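Local structure of agarase (Microbulbifer thermotolerans, 3WZ1) at residues A[79-82]-A[83-86]; A[143-146]-A[147-151]; A[155-159]-A[160-164]; A[240-243]-A[244-248]. The protein hydrolyses internal beta-1,4-galactosidic linkages of agarose through this GH16 catalytic domain, releasing mainly neoagarotetraose. All coordinates share one frame; numbering follows the deposited sequence. Where two conformers were deposited one is given.

Contact 1. Residues A[79-82]-A[83-86]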
loop_
_atom_site.group_PDB
_atom_site.type_symbol
_atom_site.label_atom_id
_atom_site.label_comp_id
_atom_site.label_asym_id
_atom_site.label_seq_id
_atom_site.Cartn_x
_atom_site.Cartn_y
_atom_site.Cartn_z
ATOM N N GLY A 79 -0.667 10.367 -15.091
ATOM C CA GLY A 79 -0.848 11.279 -16.221
ATOM C C GLY A 79 -2.281 11.299 -16.666
ATOM O O GLY A 79 -3.046 10.392 -16.352
ATOM N N ARG A 80 -2.654 12.351 -17.383
ATOM C CA ARG A 80 -3.994 12.440 -17.945
ATOM C C ARG A 80 -4.105 11.476 -19.119
ATOM O O ARG A 80 -3.197 11.418 -19.972
ATOM C CB ARG A 80 -4.283 13.855 -18.428
ATOM C CG ARG A 80 -5.646 14.014 -19.105
ATOM C CD ARG A 80 -6.800 13.792 -18.155
ATOM N NE ARG A 80 -6.862 14.843 -17.152
ATOM C CZ ARG A 80 -7.279 14.696 -15.901
ATOM N NH1 ARG A 80 -7.710 13.517 -15.433
ATOM N NH2 ARG A 80 -7.271 15.754 -15.090
ATOM N N LYS A 81 -5.204 10.727 -19.165
ATOM C CA LYS A 81 -5.517 9.933 -20.353
ATOM C C LYS A 81 -6.059 10.912 -21.392
ATOM O O LYS A 81 -7.099 11.541 -21.145
ATOM C CB LYS A 81 -6.525 8.835 -20.012
ATOM C CG LYS A 81 -7.049 8.104 -21.239
ATOM C CD LYS A 81 -7.956 6.951 -20.873
ATOM C CE LYS A 81 -8.393 6.165 -22.111
ATOM N NZ LYS A 81 -9.427 5.174 -21.708
ATOM N N PRO A 82 -5.334 11.092 -22.512
ATOM C CA PRO A 82 -5.706 12.169 -23.433
ATOM C C PRO A 82 -7.151 12.116 -23.926
ATOM O O PRO A 82 -7.667 11.063 -24.274
ATOM C CB PRO A 82 -4.716 12.004 -24.590
ATOM C CG PRO A 82 -3.522 11.374 -23.978
ATOM C CD PRO A 82 -4.061 10.458 -22.915
ATOM N N GLY A 83 -7.793 13.277 -23.895
ATOM C CA GLY A 83 -9.160 13.437 -24.371
ATOM C C GLY A 83 -10.238 12.897 -23.456
ATOM O O GLY A 83 -11.386 12.742 -23.872
ATOM N N THR A 84 -9.880 12.574 -22.214
ATOM C CA THR A 84 -10.831 12.019 -21.258
ATOM C C THR A 84 -10.625 12.704 -19.904
ATOM O O THR A 84 -9.741 13.550 -19.755
ATOM C CB THR A 84 -10.616 10.497 -21.042
ATOM O OG1 THR A 84 -9.443 10.294 -20.226
ATOM C CG2 THR A 84 -10.422 9.775 -22.339
ATOM N N ASN A 85 -11.433 12.317 -18.929
ATOM C CA ASN A 85 -11.251 12.747 -17.543
ATOM C C ASN A 85 -10.526 11.684 -16.717
ATOM O O ASN A 85 -10.421 11.813 -15.492
ATOM C CB ASN A 85 -12.594 13.111 -16.883
ATOM C CG ASN A 85 -13.535 11.921 -16.728
ATOM O OD1 ASN A 85 -13.293 10.840 -17.264
ATOM N ND2 ASN A 85 -14.638 12.129 -15.998
ATOM N N GLN A 86 -10.044 10.637 -17.371
ATOM C CA GLN A 86 -9.415 9.515 -16.670
ATOM C C GLN A 86 -7.947 9.823 -16.367
ATOM O O GLN A 86 -7.346 10.708 -16.978
ATOM C CB GLN A 86 -9.509 8.213 -17.488
ATOM C CG GLN A 86 -10.930 7.812 -17.873
ATOM C CD GLN A 86 -11.713 7.205 -16.727
ATOM O OE1 GLN A 86 -12.542 7.868 -16.102
ATOM N NE2 GLN A 86 -11.446 5.940 -16.436
#

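Contact 2. Residues A[143-146]-A[147-151]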
loop_
_atom_site.group_PDB
_atom_site.type_symbol
_atom_site.label_atom_id
_atom_site.label_comp_id
_atom_site.label_asym_id
_atom_site.label_seq_id
_atom_site.Cartn_x
_atom_site.Cartn_y
_atom_site.Cartn_z
ATOM N N GLN A 143 -6.361 20.890 1.998
ATOM C CA GLN A 143 -6.038 19.456 2.154
ATOM C C GLN A 143 -5.003 19.193 3.222
ATOM O O GLN A 143 -4.509 18.058 3.341
ATOM C CB GLN A 143 -5.529 18.858 0.833
ATOM C CG GLN A 143 -6.578 18.797 -0.260
ATOM C CD GLN A 143 -7.782 17.996 0.153
ATOM O OE1 GLN A 143 -7.672 16.818 0.496
ATOM N NE2 GLN A 143 -8.951 18.625 0.150
ATOM N N GLU A 144 -4.689 20.202 4.036
ATOM C CA GLU A 144 -3.632 20.072 5.011
ATOM C C GLU A 144 -3.886 18.927 6.016
ATOM O O GLU A 144 -2.952 18.246 6.416
ATOM C CB GLU A 144 -3.438 21.402 5.747
ATOM C CG GLU A 144 -2.934 22.516 4.818
ATOM C CD GLU A 144 -4.022 23.326 4.124
ATOM O OE1 GLU A 144 -5.257 23.046 4.236
ATOM O OE2 GLU A 144 -3.665 24.313 3.455
ATOM N N TRP A 145 -5.140 18.713 6.384
ATOM C CA TRP A 145 -5.460 17.654 7.344
ATOM C C TRP A 145 -5.013 16.300 6.784
ATOM O O TRP A 145 -4.361 15.507 7.468
ATOM C CB TRP A 145 -6.964 17.598 7.661
ATOM C CG TRP A 145 -7.286 16.667 8.779
ATOM C CD1 TRP A 145 -7.289 16.971 10.120
ATOM C CD2 TRP A 145 -7.631 15.276 8.694
ATOM N NE1 TRP A 145 -7.619 15.880 10.851
ATOM C CE2 TRP A 145 -7.834 14.818 10.011
ATOM C CE3 TRP A 145 -7.807 14.373 7.634
ATOM C CZ2 TRP A 145 -8.184 13.504 10.293
ATOM C CZ3 TRP A 145 -8.170 13.070 7.933
ATOM C CH2 TRP A 145 -8.351 12.652 9.241
ATOM N N TYR A 146 -5.350 16.043 5.519
ATOM C CA TYR A 146 -4.982 14.762 4.915
ATOM C C TYR A 146 -3.480 14.605 4.727
ATOM O O TYR A 146 -2.920 13.507 4.862
ATOM C CB TYR A 146 -5.718 14.548 3.587
ATOM C CG TYR A 146 -7.193 14.252 3.795
ATOM C CD1 TYR A 146 -7.610 12.978 4.158
ATOM C CD2 TYR A 146 -8.170 15.239 3.686
ATOM C CE1 TYR A 146 -8.939 12.687 4.405
ATOM C CE2 TYR A 146 -9.505 14.943 3.912
ATOM C CZ TYR A 146 -9.890 13.666 4.260
ATOM O OH TYR A 146 -11.220 13.375 4.484
ATOM N N ALA A 147 -2.797 15.697 4.434
ATOM C CA ALA A 147 -1.351 15.669 4.232
ATOM C C ALA A 147 -0.569 15.287 5.491
ATOM O O ALA A 147 0.571 14.847 5.408
ATOM C CB ALA A 147 -0.877 17.006 3.701
ATOM N N GLU A 148 -1.193 15.460 6.649
ATOM C CA GLU A 148 -0.580 15.064 7.918
ATOM C C GLU A 148 -1.026 13.703 8.427
ATOM O O GLU A 148 -0.669 13.328 9.564
ATOM C CB GLU A 148 -0.812 16.155 8.976
ATOM C CG GLU A 148 -0.064 17.419 8.612
ATOM C CD GLU A 148 -0.317 18.606 9.517
ATOM O OE1 GLU A 148 -0.965 18.467 10.560
ATOM O OE2 GLU A 148 0.166 19.699 9.144
ATOM N N ARG A 149 -1.720 12.914 7.602
ATOM C CA ARG A 149 -2.347 11.672 8.059
ATOM C C ARG A 149 -1.915 10.460 7.196
ATOM O O ARG A 149 -1.739 10.588 5.988
ATOM C CB ARG A 149 -3.877 11.840 8.031
ATOM C CG ARG A 149 -4.413 13.093 8.753
ATOM C CD ARG A 149 -4.962 12.731 10.103
ATOM N NE ARG A 149 -4.991 13.679 11.243
ATOM C CZ ARG A 149 -4.634 14.974 11.345
ATOM N NH1 ARG A 149 -4.198 15.751 10.358
ATOM N NH2 ARG A 149 -4.742 15.504 12.549
ATOM N N LEU A 150 -1.795 9.298 7.829
ATOM C CA LEU A 150 -1.688 7.990 7.132
ATOM C C LEU A 150 -2.961 7.223 7.469
ATOM O O LEU A 150 -3.348 7.129 8.637
ATOM C CB LEU A 150 -0.475 7.210 7.628
ATOM C CG LEU A 150 0.885 7.851 7.363
ATOM C CD1 LEU A 150 1.989 7.115 8.137
ATOM C CD2 LEU A 150 1.203 7.906 5.863
ATOM N N HIS A 151 -3.645 6.682 6.470
ATOM C CA HIS A 151 -4.850 5.923 6.718
ATOM C C HIS A 151 -4.428 4.486 7.017
ATOM O O HIS A 151 -3.872 3.799 6.140
ATOM C CB HIS A 151 -5.777 5.971 5.505
ATOM C CG HIS A 151 -7.111 5.360 5.750
ATOM N ND1 HIS A 151 -7.745 4.571 4.818
ATOM C CD2 HIS A 151 -7.940 5.419 6.817
ATOM C CE1 HIS A 151 -8.899 4.159 5.301
ATOM N NE2 HIS A 151 -9.052 4.689 6.504
HETATM O O HOH W 1 -0.770 19.706 6.047
#

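Contact 3. Residues A[155-159]-A[160-164]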
loop_
_atom_site.group_PDB
_atom_site.type_symbol
_atom_site.label_atom_id
_atom_site.label_comp_id
_atom_site.label_asym_id
_atom_site.label_seq_id
_atom_site.Cartn_x
_atom_site.Cartn_y
_atom_site.Cartn_z
ATOM N N HIS A 155 -10.025 -3.893 4.857
ATOM C CA HIS A 155 -11.422 -4.074 4.431
ATOM C C HIS A 155 -11.790 -5.532 4.373
ATOM O O HIS A 155 -10.964 -6.386 4.049
ATOM C CB HIS A 155 -11.648 -3.483 3.049
ATOM C CG HIS A 155 -11.483 -1.999 2.975
ATOM N ND1 HIS A 155 -12.552 -1.141 2.796
ATOM C CD2 HIS A 155 -10.379 -1.216 3.037
ATOM C CE1 HIS A 155 -12.111 0.104 2.762
ATOM N NE2 HIS A 155 -10.793 0.088 2.903
ATOM N N VAL A 156 -13.060 -5.810 4.644
ATOM C CA VAL A 156 -13.635 -7.090 4.278
ATOM C C VAL A 156 -14.877 -6.776 3.460
ATOM O O VAL A 156 -15.598 -5.812 3.760
ATOM C CB VAL A 156 -13.927 -7.998 5.487
ATOM C CG1 VAL A 156 -12.626 -8.447 6.149
ATOM C CG2 VAL A 156 -14.827 -7.314 6.502
ATOM N N PHE A 157 -15.075 -7.560 2.410
ATOM C CA PHE A 157 -16.161 -7.337 1.454
ATOM C C PHE A 157 -17.045 -8.558 1.302
ATOM O O PHE A 157 -16.613 -9.701 1.489
ATOM C CB PHE A 157 -15.608 -7.048 0.056
ATOM C CG PHE A 157 -14.645 -5.889 -0.017
ATOM C CD1 PHE A 157 -15.101 -4.594 -0.234
ATOM C CD2 PHE A 157 -13.272 -6.094 0.076
ATOM C CE1 PHE A 157 -14.211 -3.527 -0.306
ATOM C CE2 PHE A 157 -12.398 -5.037 0.003
ATOM C CZ PHE A 157 -12.858 -3.754 -0.186
ATOM N N ILE A 158 -18.292 -8.298 0.916
ATOM C CA ILE A 158 -19.100 -9.284 0.219
ATOM C C ILE A 158 -19.219 -8.726 -1.195
ATOM O O ILE A 158 -19.509 -7.542 -1.365
ATOM C CB ILE A 158 -20.484 -9.479 0.865
ATOM C CG1 ILE A 158 -20.350 -10.156 2.238
ATOM C CG2 ILE A 158 -21.378 -10.308 -0.063
ATOM C CD1 ILE A 158 -21.575 -10.015 3.128
ATOM N N ARG A 159 -18.942 -9.549 -2.204
ATOM C CA ARG A 159 -18.882 -9.053 -3.581
ATOM C C ARG A 159 -20.273 -8.766 -4.167
ATOM O O ARG A 159 -20.451 -7.784 -4.878
ATOM C CB ARG A 159 -18.131 -10.019 -4.505
ATOM C CG ARG A 159 -16.673 -10.331 -4.121
ATOM C CD ARG A 159 -15.832 -9.112 -3.748
ATOM N NE ARG A 159 -15.853 -8.084 -4.778
ATOM C CZ ARG A 159 -15.249 -6.900 -4.695
ATOM N NH1 ARG A 159 -14.519 -6.550 -3.627
ATOM N NH2 ARG A 159 -15.379 -6.049 -5.699
ATOM N N ASP A 160 -21.247 -9.618 -3.859
ATOM C CA ASP A 160 -22.573 -9.530 -4.485
ATOM C C ASP A 160 -23.648 -10.070 -3.529
ATOM O O ASP A 160 -23.631 -11.253 -3.207
ATOM C CB ASP A 160 -22.559 -10.328 -5.795
ATOM C CG ASP A 160 -23.860 -10.226 -6.575
ATOM O OD1 ASP A 160 -24.706 -9.397 -6.228
ATOM O OD2 ASP A 160 -24.020 -10.980 -7.556
ATOM N N PRO A 161 -24.565 -9.209 -3.041
ATOM C CA PRO A 161 -24.638 -7.755 -3.215
ATOM C C PRO A 161 -23.443 -7.125 -2.522
ATOM O O PRO A 161 -23.070 -7.575 -1.444
ATOM C CB PRO A 161 -25.934 -7.355 -2.487
ATOM C CG PRO A 161 -26.652 -8.628 -2.184
ATOM C CD PRO A 161 -25.612 -9.700 -2.123
ATOM N N PHE A 162 -22.871 -6.101 -3.137
ATOM C CA PHE A 162 -21.652 -5.480 -2.632
ATOM C C PHE A 162 -21.813 -4.814 -1.262
ATOM O O PHE A 162 -22.696 -3.971 -1.055
ATOM C CB PHE A 162 -21.126 -4.464 -3.624
ATOM C CG PHE A 162 -19.813 -3.851 -3.211
ATOM C CD1 PHE A 162 -18.642 -4.575 -3.325
ATOM C CD2 PHE A 162 -19.759 -2.560 -2.711
ATOM C CE1 PHE A 162 -17.427 -4.017 -2.948
ATOM C CE2 PHE A 162 -18.552 -1.994 -2.328
ATOM C CZ PHE A 162 -17.384 -2.729 -2.450
ATOM N N GLN A 163 -20.929 -5.189 -0.331
ATOM C CA GLN A 163 -20.854 -4.568 0.975
ATOM C C GLN A 163 -19.377 -4.417 1.330
ATOM O O GLN A 163 -18.577 -5.271 0.976
ATOM C CB GLN A 163 -21.534 -5.428 2.030
ATOM C CG GLN A 163 -23.054 -5.535 1.895
ATOM C CD GLN A 163 -23.675 -6.197 3.100
ATOM O OE1 GLN A 163 -23.978 -7.381 3.069
ATOM N NE2 GLN A 163 -23.820 -5.448 4.191
ATOM N N ASP A 164 -19.049 -3.348 2.037
ATOM C CA ASP A 164 -17.650 -2.990 2.336
ATOM C C ASP A 164 -17.580 -2.548 3.782
ATOM O O ASP A 164 -18.264 -1.592 4.164
ATOM C CB ASP A 164 -17.243 -1.843 1.411
ATOM C CG ASP A 164 -15.860 -1.279 1.698
ATOM O OD1 ASP A 164 -15.144 -1.818 2.557
ATOM O OD2 ASP A 164 -15.496 -0.290 1.022
#

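Contact 4. Residues A[240-243]-A[244-248]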
loop_
_atom_site.group_PDB
_atom_site.type_symbol
_atom_site.label_atom_id
_atom_site.label_comp_id
_atom_site.label_asym_id
_atom_site.label_seq_id
_atom_site.Cartn_x
_atom_site.Cartn_y
_atom_site.Cartn_z
ATOM N N ASP A 240 -7.053 6.841 -8.045
ATOM C CA ASP A 240 -8.069 7.878 -7.950
ATOM C C ASP A 240 -9.277 7.133 -7.396
ATOM O O ASP A 240 -9.845 6.274 -8.085
ATOM C CB ASP A 240 -8.353 8.486 -9.322
ATOM C CG ASP A 240 -9.452 9.496 -9.280
ATOM O OD1 ASP A 240 -9.160 10.701 -9.040
ATOM O OD2 ASP A 240 -10.615 9.072 -9.423
ATOM N N GLN A 241 -9.625 7.399 -6.136
ATOM C CA GLN A 241 -10.633 6.627 -5.421
ATOM C C GLN A 241 -11.995 7.300 -5.493
ATOM O O GLN A 241 -12.083 8.532 -5.475
ATOM C CB GLN A 241 -10.210 6.405 -3.968
ATOM C CG GLN A 241 -8.897 5.631 -3.865
ATOM C CD GLN A 241 -8.447 5.377 -2.443
ATOM O OE1 GLN A 241 -8.722 6.165 -1.517
ATOM N NE2 GLN A 241 -7.726 4.284 -2.254
ATOM N N ASN A 242 -13.047 6.503 -5.556
ATOM C CA ASN A 242 -14.386 7.057 -5.740
ATOM C C ASN A 242 -14.822 8.035 -4.639
ATOM O O ASN A 242 -15.429 9.053 -4.948
ATOM C CB ASN A 242 -15.445 5.971 -5.848
ATOM C CG ASN A 242 -15.389 5.229 -7.160
ATOM O OD1 ASN A 242 -16.063 5.583 -8.141
ATOM N ND2 ASN A 242 -14.598 4.213 -7.196
ATOM N N TRP A 243 -14.492 7.745 -3.388
ATOM C CA TRP A 243 -14.917 8.631 -2.294
ATOM C C TRP A 243 -14.325 10.033 -2.470
ATOM O O TRP A 243 -14.834 10.992 -1.889
ATOM C CB TRP A 243 -14.589 8.050 -0.900
ATOM C CG TRP A 243 -13.152 8.118 -0.549
ATOM C CD1 TRP A 243 -12.134 7.317 -1.022
ATOM C CD2 TRP A 243 -12.533 9.066 0.318
ATOM N NE1 TRP A 243 -10.942 7.708 -0.493
ATOM C CE2 TRP A 243 -11.146 8.784 0.330
ATOM C CE3 TRP A 243 -13.015 10.123 1.105
ATOM C CZ2 TRP A 243 -10.242 9.513 1.083
ATOM C CZ3 TRP A 243 -12.111 10.847 1.859
ATOM C CH2 TRP A 243 -10.728 10.547 1.838
ATOM N N ARG A 244 -13.238 10.148 -3.248
ATOM C CA ARG A 244 -12.657 11.438 -3.585
ATOM C C ARG A 244 -13.250 11.997 -4.884
ATOM O O ARG A 244 -13.856 13.074 -4.878
ATOM C CB ARG A 244 -11.127 11.333 -3.686
ATOM C CG ARG A 244 -10.460 10.663 -2.473
ATOM C CD ARG A 244 -9.195 11.382 -2.050
ATOM N NE ARG A 244 -9.501 12.530 -1.202
ATOM C CZ ARG A 244 -8.621 13.449 -0.822
ATOM N NH1 ARG A 244 -9.038 14.434 -0.022
ATOM N NH2 ARG A 244 -7.355 13.422 -1.224
ATOM N N SER A 245 -13.071 11.298 -6.010
ATOM C CA SER A 245 -13.404 11.874 -7.309
ATOM C C SER A 245 -14.903 11.906 -7.605
ATOM O O SER A 245 -15.336 12.754 -8.398
ATOM C CB SER A 245 -12.677 11.164 -8.467
ATOM O OG SER A 245 -12.961 9.780 -8.491
ATOM N N ASP A 246 -15.690 11.032 -6.993
ATOM C CA ASP A 246 -17.157 11.111 -7.157
ATOM C C ASP A 246 -17.619 12.435 -6.573
ATOM O O ASP A 246 -18.682 12.948 -6.945
ATOM C CB ASP A 246 -17.931 10.029 -6.400
ATOM C CG ASP A 246 -17.800 8.635 -7.001
ATOM O OD1 ASP A 246 -17.210 8.473 -8.077
ATOM O OD2 ASP A 246 -18.300 7.691 -6.341
ATOM N N ASN A 247 -16.842 12.943 -5.618
ATOM C CA ASN A 247 -17.223 14.071 -4.798
ATOM C C ASN A 247 -16.411 15.316 -5.067
ATOM O O ASN A 247 -16.424 16.232 -4.246
ATOM C CB ASN A 247 -17.156 13.642 -3.318
ATOM C CG ASN A 247 -18.067 12.467 -3.017
ATOM O OD1 ASN A 247 -17.644 11.425 -2.465
ATOM N ND2 ASN A 247 -19.304 12.586 -3.425
ATOM N N GLY A 248 -15.738 15.362 -6.216
ATOM C CA GLY A 248 -15.096 16.571 -6.710
ATOM C C GLY A 248 -13.627 16.764 -6.387
ATOM O O GLY A 248 -13.094 17.855 -6.613
#

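Contact 1. Residues A[79-82]-A[83-86]
Lys-81 and Gln-86 face each other where the chain doubles back through a type II turn from Lys-81 to Thr-84, the end-to-end directions of 79-82 and 83-86 lying 140° apart. The turn closes through Thr-84 N to Lys-81 O, and Gly-83 takes the positive phi at its third position. Lys-81 O is gripped a second time: Thr-84 OG1 donates to it at 2.8 Å, reaching the oxygen from the same face of the carbonyl as Thr-84 N. The threonine hydroxyl oxygen sits between its own backbone N and carbonyl carbon (chi1 75°), where it also accepts from Gln-86 N at 2.9 Å, which makes an ST turn. The two turns link the antiparallel strands 73-80 and 87-94 of the GH16 jelly roll, at the surface and away from the predicted catalytic residues. Gln-86 O likewise takes two donors, from opposite faces of its plane: Lys-81 N at 3.1 Å, and Arg-80 NH1 at 3.2 Å in a nearly straight bond. Arg-80, bent at chi2 and chi3, curls its CD to 3.4 Å from Thr-84 O and brings the carbonyl of Gln-86 into its guanidinium plane; NE makes a salt bridge to Asp-253 and NH2 bonds to Pro-251 O, which helps to set the group's rotation. Lys-81 runs out extended past Thr-84, its CD 3.9 Å from Gln-86 CB, and its NZ pairs with Glu-61.

Contact 2. Residues A[143-146]-A[147-151]
The guanidinium of Arg-149, in one of two deposited conformers, lies flat on one face of the Trp-145 indole, centres 3.5 Å apart and planes 8° from parallel. Its CZ sits over the five-membered ring, a cation-pi contact, while Arg-149 CD makes a CH-pi contact above the six-membered ring. At the guanidinium edge, Trp-145 O accepts from Arg-149 NH1 at 2.9 Å, on a lone pair in the carbonyl plane. Trp-145 CE3 in turn lies over the centre of the Tyr-146 ring. The arginine bends at chi2 (-102°), which carries its chain back across the indole. Trp-145 O has a second donor in Glu-148 N. Ala-147 N to Gln-143 O, 3.1 Å, belongs to the short, weakly bonded helix 144-147, and Arg-149 N to Tyr-146 O follows as the chain leaves for strand 150-158. A water donates to Glu-144 O and Glu-148 OE2, and that carboxylate also pairs with Lys-181. The contact lies at the surface of the GH16 domain, the Tyr-146 side chain about 9 Å from that of Glu-134, the predicted proton donor, which hydrogen-bonds His-151. In this conformer stack and hydrogen bond together orient the guanidinium, and the indole face probably helps stabilise its charge; the second conformer implies that the grip is not permanent.

Contact 3. Residues A[155-159]-A[160-164]
This is the turn of a beta hairpin at the surface of the jelly roll, where strand 150-158 folds back antiparallel onto strand 163-165 beside the predicted catalytic glutamates. Ile-158 and Gln-163 form the hydrogen-bonded pair, with Gln-163 N to Ile-158 O at 2.9 Å and Ile-158 N to Gln-163 O at 3.0 Å; Phe-157 and Asp-164 follow as a non-hydrogen-bonded pair. The loop between them includes a cis peptide bond before Pro-161. On the face of Ile-158 and Gln-163 the two side chains run side by side, CD1 of the isoleucine 3.6 Å from OE1 of the glutamine. On the face of Phe-157 and Asp-164, the Phe-157 ring meets that of Phe-162 from the loop rim to rim, neither over the other, with planes 28° apart and Phe-157 CD1 3.6 Å from Phe-162 CE1. Arg-159, bent at chi2 and chi3, turns back so that a face of its guanidinium meets Phe-162 CE1, and its NH1 donates to Ser-126 O. The Phe-157 side chain also touches Glu-129, the predicted nucleophile, on neighbouring strand 128-135, while Phe-157 CE1 lies 3.4 Å from Asp-164 CG. Asp-164 extends its carboxylate across to His-155 with CG anti to the backbone N (chi1 174°). There His-155 ND1 donates to Asp-164 OD1 at 2.7 Å, virtually straight at 178°, the oxygen lying in the imidazole plane and using its syn lone pair.

Contact 4. Residues A[240-243]-A[244-248]
Hydrogen bonds join Asp-240 and Gln-241 to the first turn of the short helix 242-245. Ser-245 OG donates to Asp-240 OD2 at 2.6 Å, on the syn side of the carboxylate; the same oxygen receives Leu-59 N, and OD1 bonds to Thr-250. Gln-241, at the N-cap position, uses its carbonyl twice: Ser-245 N approaches Gln-241 O almost end-on at 3.0 Å, and Arg-244 N comes from above the carbonyl plane. Asp-246 N to Asn-242 O, 2.9 Å, continues the helical pattern. Trp-243 NE1 donates in its ring plane to Gln-241 OE1 at 2.9 Å. That amide is held from several sides, for OE1 also bonds to Tyr-136 and NE2 to Glu-239 and Glu-134, the predicted proton donor. Among the aromatic contacts is a CH-pi touch: Arg-244 CG stands over the five-membered ring of Trp-243, 3.6 Å from its centroid. Trp-243 has CG between its backbone N and carbonyl carbon (chi1 74°), which turns the indole alongside the arginine; its ring also meets Tyr-136 edge-to-face. The segment follows strand 232-239: Gln-241 packs on strand 116-123, and Arg-244 reaches toward helix 144-147, hydrogen-bonding Gln-143 just before it and meeting the Tyr-146 ring in a cation-pi contact.

From the N terminus, contact 1 closes the turn between strands 73-80 and 87-94, at one edge of the domain. Contact 2 comes next, where helix 144-147 leads into strand 150-158; the far end of that strand enters contact 3, the hairpin with strand 163-165, the two centres about 27 Å apart. Contact 4 closes the short helix 242-245 after strand 232-239. All four are local and in series, so none nests in or crosses another. Contacts 2 and 4 nevertheless touch in space, Tyr-146 OH packing on Trp-243 CZ3, and so bring helices 144-147 and 242-245 together, whereas contacts 1 and 3 each remain about 7 Å from contact 4 between nearest atoms.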